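Local coordinates for protein YPM (Yersinia pseudotuberculosis, PDB 1PM4) that acts as a superantigenic mitogen, a bacterial toxin that, as superantigens generally do, probably stimulates T cells by engaging their receptors together with MHC class II molecules, at residues E18-N24 with L82-I88; Y35-T41 with N97-T103; I6-T10 with K108-V113. All coordinates share one frame. Where two conformers were deposited one is given. Residue numbers count along the deposited sequence, not the author numbering.

Interaction 1: residues E18-N24 with L82-I88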
loop_
_atom_site.group_PDB
_atom_site.type_symbol
_atom_site.label_atom_id
_atom_site.label_comp_id
_atom_site.label_asym_id
_atom_site.label_seq_id
_atom_site.Cartn_x
_atom_site.Cartn_y
_atom_site.Cartn_z
ATOM N N GLU A 18 -11.038 18.629 5.924
ATOM C CA GLU A 18 -10.863 17.195 6.007
ATOM C C GLU A 18 -11.924 16.659 6.946
ATOM O O GLU A 18 -12.182 17.300 7.996
ATOM C CB GLU A 18 -9.471 16.779 6.427
ATOM C CG GLU A 18 -8.920 17.423 7.662
ATOM C CD GLU A 18 -7.539 16.921 8.063
ATOM O OE1 GLU A 18 -6.701 16.877 7.143
ATOM O OE2 GLU A 18 -7.243 16.696 9.274
ATOM N N VAL A 19 -12.527 15.537 6.606
ATOM C CA VAL A 19 -13.555 14.915 7.425
ATOM C C VAL A 19 -13.182 13.452 7.555
ATOM O O VAL A 19 -12.847 12.819 6.542
ATOM C CB VAL A 19 -14.939 15.048 6.740
ATOM C CG1 VAL A 19 -15.949 14.162 7.451
ATOM C CG2 VAL A 19 -15.449 16.505 6.761
ATOM N N CYS A 20 -13.174 12.918 8.799
ATOM C CA CYS A 20 -12.845 11.533 9.031
ATOM C C CYS A 20 -14.041 10.766 9.589
ATOM O O CYS A 20 -14.752 11.276 10.496
ATOM C CB CYS A 20 -11.656 11.404 9.988
ATOM S SG CYS A 20 -10.077 11.737 9.234
ATOM N N ILE A 21 -14.241 9.577 9.043
ATOM C CA ILE A 21 -15.362 8.719 9.370
ATOM C C ILE A 21 -14.774 7.393 9.843
ATOM O O ILE A 21 -13.953 6.768 9.167
ATOM C CB ILE A 21 -16.325 8.568 8.155
ATOM C CG1 ILE A 21 -16.915 9.943 7.821
ATOM C CG2 ILE A 21 -17.453 7.530 8.468
ATOM C CD1 ILE A 21 -17.813 9.947 6.669
ATOM N N ILE A 22 -15.150 7.004 11.054
ATOM C CA ILE A 22 -14.614 5.776 11.632
ATOM C C ILE A 22 -15.564 4.560 11.374
ATOM O O ILE A 22 -16.760 4.686 11.345
ATOM C CB ILE A 22 -14.354 5.966 13.138
ATOM C CG1 ILE A 22 -13.588 4.797 13.729
ATOM C CG2 ILE A 22 -15.587 6.115 13.885
ATOM C CD1 ILE A 22 -12.850 5.268 15.018
ATOM N N GLY A 23 -14.946 3.420 11.258
ATOM C CA GLY A 23 -15.642 2.143 11.091
ATOM C C GLY A 23 -15.142 1.153 12.100
ATOM O O GLY A 23 -13.970 1.181 12.491
ATOM N N ASN A 24 -16.030 0.236 12.466
ATOM C CA ASN A 24 -15.721 -0.813 13.429
ATOM C C ASN A 24 -15.072 -0.267 14.709
ATOM O O ASN A 24 -14.013 -0.723 15.114
ATOM C CB ASN A 24 -14.836 -1.880 12.799
ATOM C CG ASN A 24 -14.665 -3.064 13.710
ATOM O OD1 ASN A 24 -15.593 -3.380 14.436
ATOM N ND2 ASN A 24 -13.512 -3.703 13.694
ATOM N N LEU A 82 -9.925 -4.572 14.464
ATOM C CA LEU A 82 -9.305 -3.278 14.417
ATOM C C LEU A 82 -10.202 -2.316 13.694
ATOM O O LEU A 82 -10.996 -2.693 12.823
ATOM C CB LEU A 82 -7.956 -3.348 13.717
ATOM C CG LEU A 82 -6.783 -3.891 14.552
ATOM C CD1 LEU A 82 -5.537 -3.777 13.693
ATOM C CD2 LEU A 82 -6.612 -3.118 15.853
ATOM N N SER A 83 -10.064 -1.063 14.069
ATOM C CA SER A 83 -10.906 -0.045 13.500
ATOM C C SER A 83 -10.175 0.575 12.351
ATOM O O SER A 83 -8.950 0.446 12.157
ATOM C CB SER A 83 -11.379 0.976 14.551
ATOM O OG SER A 83 -10.289 1.607 15.136
ATOM N N TRP A 84 -10.949 1.269 11.543
ATOM C CA TRP A 84 -10.377 1.914 10.375
ATOM C C TRP A 84 -10.975 3.290 10.329
ATOM O O TRP A 84 -12.045 3.520 10.900
ATOM C CB TRP A 84 -10.718 1.112 9.116
ATOM C CG TRP A 84 -12.110 0.870 8.837
ATOM C CD1 TRP A 84 -12.955 1.692 8.199
ATOM C CD2 TRP A 84 -12.862 -0.346 9.122
ATOM N NE1 TRP A 84 -14.183 1.106 8.067
ATOM C CE2 TRP A 84 -14.167 -0.149 8.627
ATOM C CE3 TRP A 84 -12.542 -1.572 9.726
ATOM C CZ2 TRP A 84 -15.205 -1.125 8.743
ATOM C CZ3 TRP A 84 -13.551 -2.563 9.845
ATOM C CH2 TRP A 84 -14.867 -2.328 9.347
ATOM N N ILE A 85 -10.301 4.180 9.625
ATOM C CA ILE A 85 -10.814 5.509 9.289
ATOM C C ILE A 85 -10.709 5.781 7.814
ATOM O O ILE A 85 -9.668 5.530 7.138
ATOM C CB ILE A 85 -10.046 6.560 10.056
ATOM C CG1 ILE A 85 -10.477 6.521 11.507
ATOM C CG2 ILE A 85 -10.251 8.039 9.489
ATOM C CD1 ILE A 85 -9.520 7.354 12.327
ATOM N N TRP A 86 -11.805 6.299 7.287
ATOM C CA TRP A 86 -11.855 6.905 5.988
ATOM C C TRP A 86 -11.628 8.424 6.154
ATOM O O TRP A 86 -12.429 9.088 6.788
ATOM C CB TRP A 86 -13.245 6.713 5.393
ATOM C CG TRP A 86 -13.638 5.275 5.313
ATOM C CD1 TRP A 86 -14.682 4.714 5.998
ATOM C CD2 TRP A 86 -13.154 4.268 4.409
ATOM N NE1 TRP A 86 -14.765 3.385 5.700
ATOM C CE2 TRP A 86 -13.888 3.065 4.708
ATOM C CE3 TRP A 86 -12.147 4.198 3.475
ATOM C CZ2 TRP A 86 -13.657 1.888 4.089
ATOM C CZ3 TRP A 86 -11.886 2.955 2.854
ATOM C CH2 TRP A 86 -12.675 1.820 3.150
ATOM N N LYS A 87 -10.531 8.935 5.619
ATOM C CA LYS A 87 -10.301 10.361 5.619
ATOM C C LYS A 87 -10.593 10.958 4.247
ATOM O O LYS A 87 -10.034 10.509 3.249
ATOM C CB LYS A 87 -8.838 10.624 5.965
ATOM C CG LYS A 87 -8.432 12.036 5.910
ATOM C CD LYS A 87 -7.061 12.286 6.570
ATOM C CE LYS A 87 -6.702 13.691 6.523
ATOM N NZ LYS A 87 -5.233 14.004 6.948
ATOM N N ILE A 88 -11.464 11.924 4.228
ATOM C CA ILE A 88 -11.884 12.662 3.046
ATOM C C ILE A 88 -11.185 13.998 3.108
ATOM O O ILE A 88 -11.430 14.799 4.040
ATOM C CB ILE A 88 -13.435 12.916 3.026
ATOM C CG1 ILE A 88 -14.184 11.554 3.028
ATOM C CG2 ILE A 88 -13.836 13.695 1.806
ATOM C CD1 ILE A 88 -15.651 11.623 3.447
#

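Interaction 2: residues Y35-T41 with N97-T103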
loop_
_atom_site.group_PDB
_atom_site.type_symbol
_atom_site.label_atom_id
_atom_site.label_comp_id
_atom_site.label_asym_id
_atom_site.label_seq_id
_atom_site.Cartn_x
_atom_site.Cartn_y
_atom_site.Cartn_z
ATOM N N TYR A 35 -14.610 -1.838 1.602
ATOM C CA TYR A 35 -14.856 -1.148 0.325
ATOM C C TYR A 35 -15.340 0.232 0.669
ATOM O O TYR A 35 -16.099 0.418 1.620
ATOM C CB TYR A 35 -15.897 -1.910 -0.474
ATOM C CG TYR A 35 -16.542 -1.138 -1.566
ATOM C CD1 TYR A 35 -16.082 -1.242 -2.836
ATOM C CD2 TYR A 35 -17.618 -0.290 -1.322
ATOM C CE1 TYR A 35 -16.665 -0.529 -3.863
ATOM C CE2 TYR A 35 -18.185 0.439 -2.330
ATOM C CZ TYR A 35 -17.710 0.319 -3.591
ATOM O OH TYR A 35 -18.240 0.997 -4.674
ATOM N N ALA A 36 -14.899 1.221 -0.092
ATOM C CA ALA A 36 -15.508 2.537 -0.009
ATOM C C ALA A 36 -15.285 3.246 -1.312
ATOM O O ALA A 36 -14.374 2.942 -2.040
ATOM C CB ALA A 36 -14.956 3.381 1.152
ATOM N N VAL A 37 -16.194 4.146 -1.625
ATOM C CA VAL A 37 -16.018 5.061 -2.809
ATOM C C VAL A 37 -16.594 6.390 -2.417
ATOM O O VAL A 37 -17.661 6.457 -1.795
ATOM C CB VAL A 37 -16.653 4.535 -4.106
ATOM C CG1 VAL A 37 -18.147 4.340 -3.941
ATOM C CG2 VAL A 37 -16.244 5.394 -5.273
ATOM N N LEU A 38 -15.845 7.445 -2.726
ATOM C CA LEU A 38 -16.211 8.823 -2.512
ATOM C C LEU A 38 -16.847 9.436 -3.713
ATOM O O LEU A 38 -16.348 9.232 -4.802
ATOM C CB LEU A 38 -14.964 9.611 -2.184
ATOM C CG LEU A 38 -15.184 11.066 -1.753
ATOM C CD1 LEU A 38 -16.072 11.229 -0.509
ATOM C CD2 LEU A 38 -13.760 11.660 -1.487
ATOM N N HIS A 39 -17.936 10.176 -3.523
ATOM C CA HIS A 39 -18.626 10.815 -4.665
ATOM C C HIS A 39 -18.988 12.231 -4.231
ATOM O O HIS A 39 -18.968 12.581 -3.051
ATOM C CB HIS A 39 -19.893 10.071 -5.064
ATOM C CG HIS A 39 -19.699 8.673 -5.599
ATOM N ND1 HIS A 39 -18.915 8.400 -6.695
ATOM C CD2 HIS A 39 -20.322 7.513 -5.298
ATOM C CE1 HIS A 39 -18.987 7.107 -6.980
ATOM N NE2 HIS A 39 -19.835 6.545 -6.144
ATOM N N SER A 40 -19.382 13.042 -5.209
ATOM C CA SER A 40 -19.909 14.379 -4.963
ATOM C C SER A 40 -20.895 14.795 -6.054
ATOM O O SER A 40 -20.656 14.493 -7.266
ATOM C CB SER A 40 -18.788 15.392 -4.890
ATOM O OG SER A 40 -19.265 16.700 -4.652
ATOM N N THR A 41 -21.977 15.440 -5.626
ATOM C CA THR A 41 -22.881 16.079 -6.610
ATOM C C THR A 41 -22.244 17.267 -7.296
ATOM O O THR A 41 -22.835 17.752 -8.257
ATOM C CB THR A 41 -24.205 16.519 -5.979
ATOM O OG1 THR A 41 -23.995 17.488 -4.944
ATOM C CG2 THR A 41 -24.943 15.345 -5.390
ATOM N N ASN A 97 -20.631 19.210 -1.697
ATOM C CA ASN A 97 -21.284 17.996 -1.197
ATOM C C ASN A 97 -20.282 16.849 -1.219
ATOM O O ASN A 97 -19.399 16.794 -2.092
ATOM C CB ASN A 97 -22.446 17.635 -2.152
ATOM C CG ASN A 97 -22.905 16.184 -2.034
ATOM O OD1 ASN A 97 -22.426 15.250 -2.756
ATOM N ND2 ASN A 97 -23.875 15.964 -1.091
ATOM N N TYR A 98 -20.427 15.919 -0.290
ATOM C CA TYR A 98 -19.830 14.589 -0.477
ATOM C C TYR A 98 -20.815 13.479 -0.139
ATOM O O TYR A 98 -21.793 13.693 0.599
ATOM C CB TYR A 98 -18.560 14.440 0.369
ATOM C CG TYR A 98 -18.833 14.277 1.871
ATOM C CD1 TYR A 98 -19.013 13.044 2.450
ATOM C CD2 TYR A 98 -18.820 15.388 2.716
ATOM C CE1 TYR A 98 -19.324 12.925 3.772
ATOM C CE2 TYR A 98 -19.027 15.268 4.053
ATOM C CZ TYR A 98 -19.255 14.005 4.604
ATOM O OH TYR A 98 -19.529 13.870 5.984
ATOM N N SER A 99 -20.568 12.313 -0.682
ATOM C CA SER A 99 -21.200 11.095 -0.224
ATOM C C SER A 99 -20.142 10.007 -0.229
ATOM O O SER A 99 -19.334 9.894 -1.154
ATOM C CB SER A 99 -22.467 10.712 -1.039
ATOM O OG SER A 99 -22.181 10.371 -2.390
ATOM N N LEU A 100 -20.108 9.216 0.827
ATOM C CA LEU A 100 -19.136 8.125 0.935
ATOM C C LEU A 100 -19.980 6.838 1.095
ATOM O O LEU A 100 -20.660 6.684 2.104
ATOM C CB LEU A 100 -18.310 8.329 2.178
ATOM C CG LEU A 100 -17.215 7.284 2.343
ATOM C CD1 LEU A 100 -16.139 7.410 1.309
ATOM C CD2 LEU A 100 -16.613 7.278 3.739
ATOM N N ASP A 101 -19.882 5.950 0.145
ATOM C CA ASP A 101 -20.403 4.616 0.288
ATOM C C ASP A 101 -19.311 3.777 0.908
ATOM O O ASP A 101 -18.175 3.769 0.409
ATOM C CB ASP A 101 -20.738 4.025 -1.038
ATOM C CG ASP A 101 -21.764 4.773 -1.804
ATOM O OD1 ASP A 101 -22.540 5.596 -1.280
ATOM O OD2 ASP A 101 -21.790 4.617 -3.046
ATOM N N ALA A 102 -19.589 3.146 2.033
ATOM C CA ALA A 102 -18.562 2.300 2.725
ATOM C C ALA A 102 -19.109 1.099 3.448
ATOM O O ALA A 102 -20.185 1.150 4.034
ATOM C CB ALA A 102 -17.875 3.146 3.753
ATOM N N THR A 103 -18.321 0.051 3.462
ATOM C CA THR A 103 -18.579 -1.108 4.298
ATOM C C THR A 103 -18.760 -0.680 5.731
ATOM O O THR A 103 -17.973 0.076 6.221
ATOM C CB THR A 103 -17.369 -2.046 4.268
ATOM O OG1 THR A 103 -17.140 -2.466 2.953
ATOM C CG2 THR A 103 -17.728 -3.348 5.014
HETATM O O HOH W 1 -20.872 2.070 -4.111
#

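Interaction 3: residues I6-T10 with K108-V113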
loop_
_atom_site.group_PDB
_atom_site.type_symbol
_atom_site.label_atom_id
_atom_site.label_comp_id
_atom_site.label_asym_id
_atom_site.label_seq_id
_atom_site.Cartn_x
_atom_site.Cartn_y
_atom_site.Cartn_z
ATOM N N ILE A 6 -23.132 -2.071 3.114
ATOM C CA ILE A 6 -22.547 -0.801 2.643
ATOM C C ILE A 6 -23.512 0.296 3.072
ATOM O O ILE A 6 -24.738 0.219 2.778
ATOM C CB ILE A 6 -22.377 -0.776 1.066
ATOM C CG1 ILE A 6 -21.553 -1.945 0.519
ATOM C CG2 ILE A 6 -21.760 0.523 0.551
ATOM C CD1 ILE A 6 -20.328 -2.256 1.241
ATOM N N ALA A 7 -23.029 1.320 3.751
ATOM C CA ALA A 7 -23.843 2.488 4.106
ATOM C C ALA A 7 -23.437 3.649 3.262
ATOM O O ALA A 7 -22.328 3.639 2.724
ATOM C CB ALA A 7 -23.601 2.880 5.533
ATOM N N THR A 8 -24.227 4.715 3.271
ATOM C CA THR A 8 -23.803 5.953 2.614
ATOM C C THR A 8 -23.850 7.108 3.583
ATOM O O THR A 8 -24.897 7.394 4.174
ATOM C CB THR A 8 -24.720 6.271 1.398
ATOM O OG1 THR A 8 -24.604 5.216 0.419
ATOM C CG2 THR A 8 -24.282 7.589 0.713
ATOM N N TYR A 9 -22.703 7.746 3.788
ATOM C CA TYR A 9 -22.578 8.960 4.563
ATOM C C TYR A 9 -22.663 10.129 3.616
ATOM O O TYR A 9 -21.951 10.142 2.597
ATOM C CB TYR A 9 -21.241 8.995 5.273
ATOM C CG TYR A 9 -21.061 7.856 6.303
ATOM C CD1 TYR A 9 -21.422 8.026 7.613
ATOM C CD2 TYR A 9 -20.548 6.645 5.923
ATOM C CE1 TYR A 9 -21.260 7.001 8.504
ATOM C CE2 TYR A 9 -20.369 5.609 6.786
ATOM C CZ TYR A 9 -20.763 5.778 8.086
ATOM O OH TYR A 9 -20.626 4.769 9.035
ATOM N N THR A 10 -23.464 11.122 3.978
ATOM C CA THR A 10 -23.620 12.288 3.119
ATOM C C THR A 10 -23.313 13.519 3.955
ATOM O O THR A 10 -23.571 13.562 5.199
ATOM C CB THR A 10 -25.049 12.280 2.478
ATOM O OG1 THR A 10 -25.242 11.133 1.588
ATOM C CG2 THR A 10 -25.263 13.473 1.581
ATOM N N LYS A 108 -24.911 2.448 10.193
ATOM C CA LYS A 108 -24.348 3.765 10.298
ATOM C C LYS A 108 -24.925 4.502 11.537
ATOM O O LYS A 108 -26.100 4.389 11.883
ATOM C CB LYS A 108 -24.492 4.475 8.941
ATOM C CG LYS A 108 -25.008 5.840 8.952
ATOM C CD LYS A 108 -25.253 6.266 7.527
ATOM C CE LYS A 108 -25.444 7.725 7.404
ATOM N NZ LYS A 108 -26.409 8.055 6.314
ATOM N N GLU A 109 -24.045 5.206 12.230
ATOM C CA GLU A 109 -24.365 5.996 13.403
ATOM C C GLU A 109 -23.786 7.393 13.224
ATOM O O GLU A 109 -22.782 7.538 12.582
ATOM C CB GLU A 109 -23.751 5.324 14.636
ATOM C CG GLU A 109 -24.396 3.959 14.921
ATOM C CD GLU A 109 -23.943 3.300 16.221
ATOM O OE1 GLU A 109 -22.897 3.703 16.776
ATOM O OE2 GLU A 109 -24.661 2.381 16.700
ATOM N N ASP A 110 -24.459 8.404 13.776
ATOM C CA ASP A 110 -23.980 9.781 13.763
ATOM C C ASP A 110 -22.551 9.906 14.279
ATOM O O ASP A 110 -21.738 10.625 13.686
ATOM C CB ASP A 110 -24.889 10.665 14.613
ATOM C CG ASP A 110 -26.208 10.998 13.911
ATOM O OD1 ASP A 110 -26.524 10.357 12.874
ATOM O OD2 ASP A 110 -26.966 11.911 14.333
ATOM N N SER A 111 -22.248 9.136 15.315
ATOM C CA SER A 111 -20.950 9.216 15.967
ATOM C C SER A 111 -19.813 8.661 15.072
ATOM O O SER A 111 -18.663 8.773 15.419
ATOM C CB SER A 111 -21.016 8.521 17.348
ATOM O OG SER A 111 -21.168 7.147 17.207
ATOM N N ASP A 112 -20.145 8.088 13.909
ATOM C CA ASP A 112 -19.110 7.602 13.012
ATOM C C ASP A 112 -18.332 8.791 12.436
ATOM O O ASP A 112 -17.213 8.611 12.049
ATOM C CB ASP A 112 -19.665 6.750 11.852
ATOM C CG ASP A 112 -20.409 5.489 12.302
ATOM O OD1 ASP A 112 -20.243 5.003 13.482
ATOM O OD2 ASP A 112 -21.171 4.878 11.514
ATOM N N VAL A 113 -18.991 9.940 12.299
ATOM C CA VAL A 113 -18.343 11.172 11.800
ATOM C C VAL A 113 -17.551 11.761 12.936
ATOM O O VAL A 113 -18.105 12.243 13.936
ATOM C CB VAL A 113 -19.336 12.187 11.211
ATOM C CG1 VAL A 113 -18.558 13.338 10.602
ATOM C CG2 VAL A 113 -20.137 11.508 10.104
HETATM O O HOH W 2 -24.958 10.683 6.563
#

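Interaction 1: residues E18-N24 with L82-I88
Two neighbouring antiparallel strands, 18-23 and 84-90, form a buried backbone ladder near the centre of the chain, at the edge of one of its two four-stranded sheets. The general principle is the two-residue repeat of antiparallel pairing. Val19 with Ile88, Ile21 with Trp86 and Gly23 with Trp84 are hydrogen-bonded pairs, each joined in both directions: Val19 N to Ile88 O is 2.9 Å and Ile88 N to Val19 O 2.8 Å. Between them, the non-hydrogen-bonded pairs Cys20-Lys87 and Ile22-Ile85 come within 4.5 Å, CA to CA.

Side chains alternate accordingly. Ile21, Trp84, Trp86 and Ile88 face the second sheet, where Trp86 reaches Ala36 and Leu100. Having no side chain, Gly23 lets the Trp84 indole fold across it: Gly23 CA lies 3.8 Å from the centroid of the five-membered ring, a CH-pi contact. On the other face, Cys20 CB meets Ile85 CG2 at 3.7 Å, and Cys20 forms a disulfide with Cys117. Lys87 NZ makes a salt bridge to Glu18 OE1 (3.2 Å) whose hydrogen bond is weak, its stronger partner being Glu75 of the second subunit. Such pairing of sequence-distant strands, in one of two packed antiparallel sheets, suits this protein's jelly-roll fold.

Interaction 2: residues Y35-T41 with N97-T103
The ring of Tyr35 leans obliquely over the backbone carbonyl of Asp101, and one water joins the ends of the two side chains, 2.9 Å from Tyr35 OH and 2.9 Å from Asp101 OD2, to which it donates. The strands beneath, 32-39 and 96-103, are the central pair of one four-stranded sheet of the jelly roll, and over these segments they run almost exactly antiparallel, at 177°.

This pair illustrates how a sandwich sheet sorts its residues by face. Ala36, Leu38, Leu100 and Ala102 point into the interior, with Ala36 CB 3.9 Å from Ala102 CB and Leu38 CD1 4.2 Å from Leu100 CD1; Trp86 of the opposing sheet packs on Ala36, Leu100 and Ala102. The outer face carries Val37, His39, Ser99 and Asp101; of these, Asp101 hydrogen-bonds Thr8 and His39 hydrogen-bonds Asp69. The backbone ladder is regular through Val37-Asp101 and His39-Ser99, with His39 N to Ser99 O at 2.8 Å and Asp101 N to Val37 O at 3.0 Å.

At both ends side chains join the main-chain ladder. Tyr35 N donates to Thr103 OG1 (2.9 Å), while Thr103 N returns to Tyr35 O (2.9 Å). Beyond His39, where the strand ends, Thr41 N donates to Asn97 OD1 at 2.9 Å and Ser40 OG to Asn97 O at 2.6 Å.

Interaction 3: residues I6-T10 with K108-V113
Polar bonds dominate the contact between edge strand 6-13 and the loop that follows strand 96-103. Tyr9 OH donates to Asp112 OD2 at a short 2.5 Å, and Lys108 NZ donates to Thr8 O at 2.7 Å. A water accepts from Thr10 N (3.0 Å) and, weakly, from Lys108 NZ (3.0 Å). Within the loop, Asp112 OD2 also receives Glu109 N at 3.0 Å, while Asp112 N donates to Glu109 O at 3.0 Å; the first holds the carboxylate that Tyr9 meets, the second closes the 3-10 turn at 110-112.

Apolar contacts are fewer. The aliphatic chain of Lys108 crosses one face of the Tyr9 ring, Ala7 CB approaches Lys108 CB at 3.9 Å, and Val113 CG2 is 4.5 Å from Tyr9 CD1.

Lys25 forms salt bridges with both Asp112 and Glu109. The chemistry implies a directional attachment: one phenol hydroxyl and one ammonium group tie the loop, with its short 3-10 turn, to the strand with little buried surface, 268 Å².

In the fold
From the N terminus, strand 6-13 begins interaction 3, which closes only when the chain reaches 108-113, so its loop encloses both other contacts. Strand 18-23 opens interaction 1 and strand 32-39 opens interaction 2; the chain then completes interaction 1 at 82-88 before interaction 2 at 97-103, so these two loops cross. Interaction 1 belongs to one sheet and interaction 2 to the other, and Trp86 and Ile88 meet Ala36, Ala102 and Tyr98 between them. Interaction 3 joins the edge of the second sheet, where Tyr9 pairs with Leu100, to a loop that reaches the first through Asp112 and Ile22. Two crossed loops inside an outer one place contacts in both sheets, with interaction 3 bridging their edges.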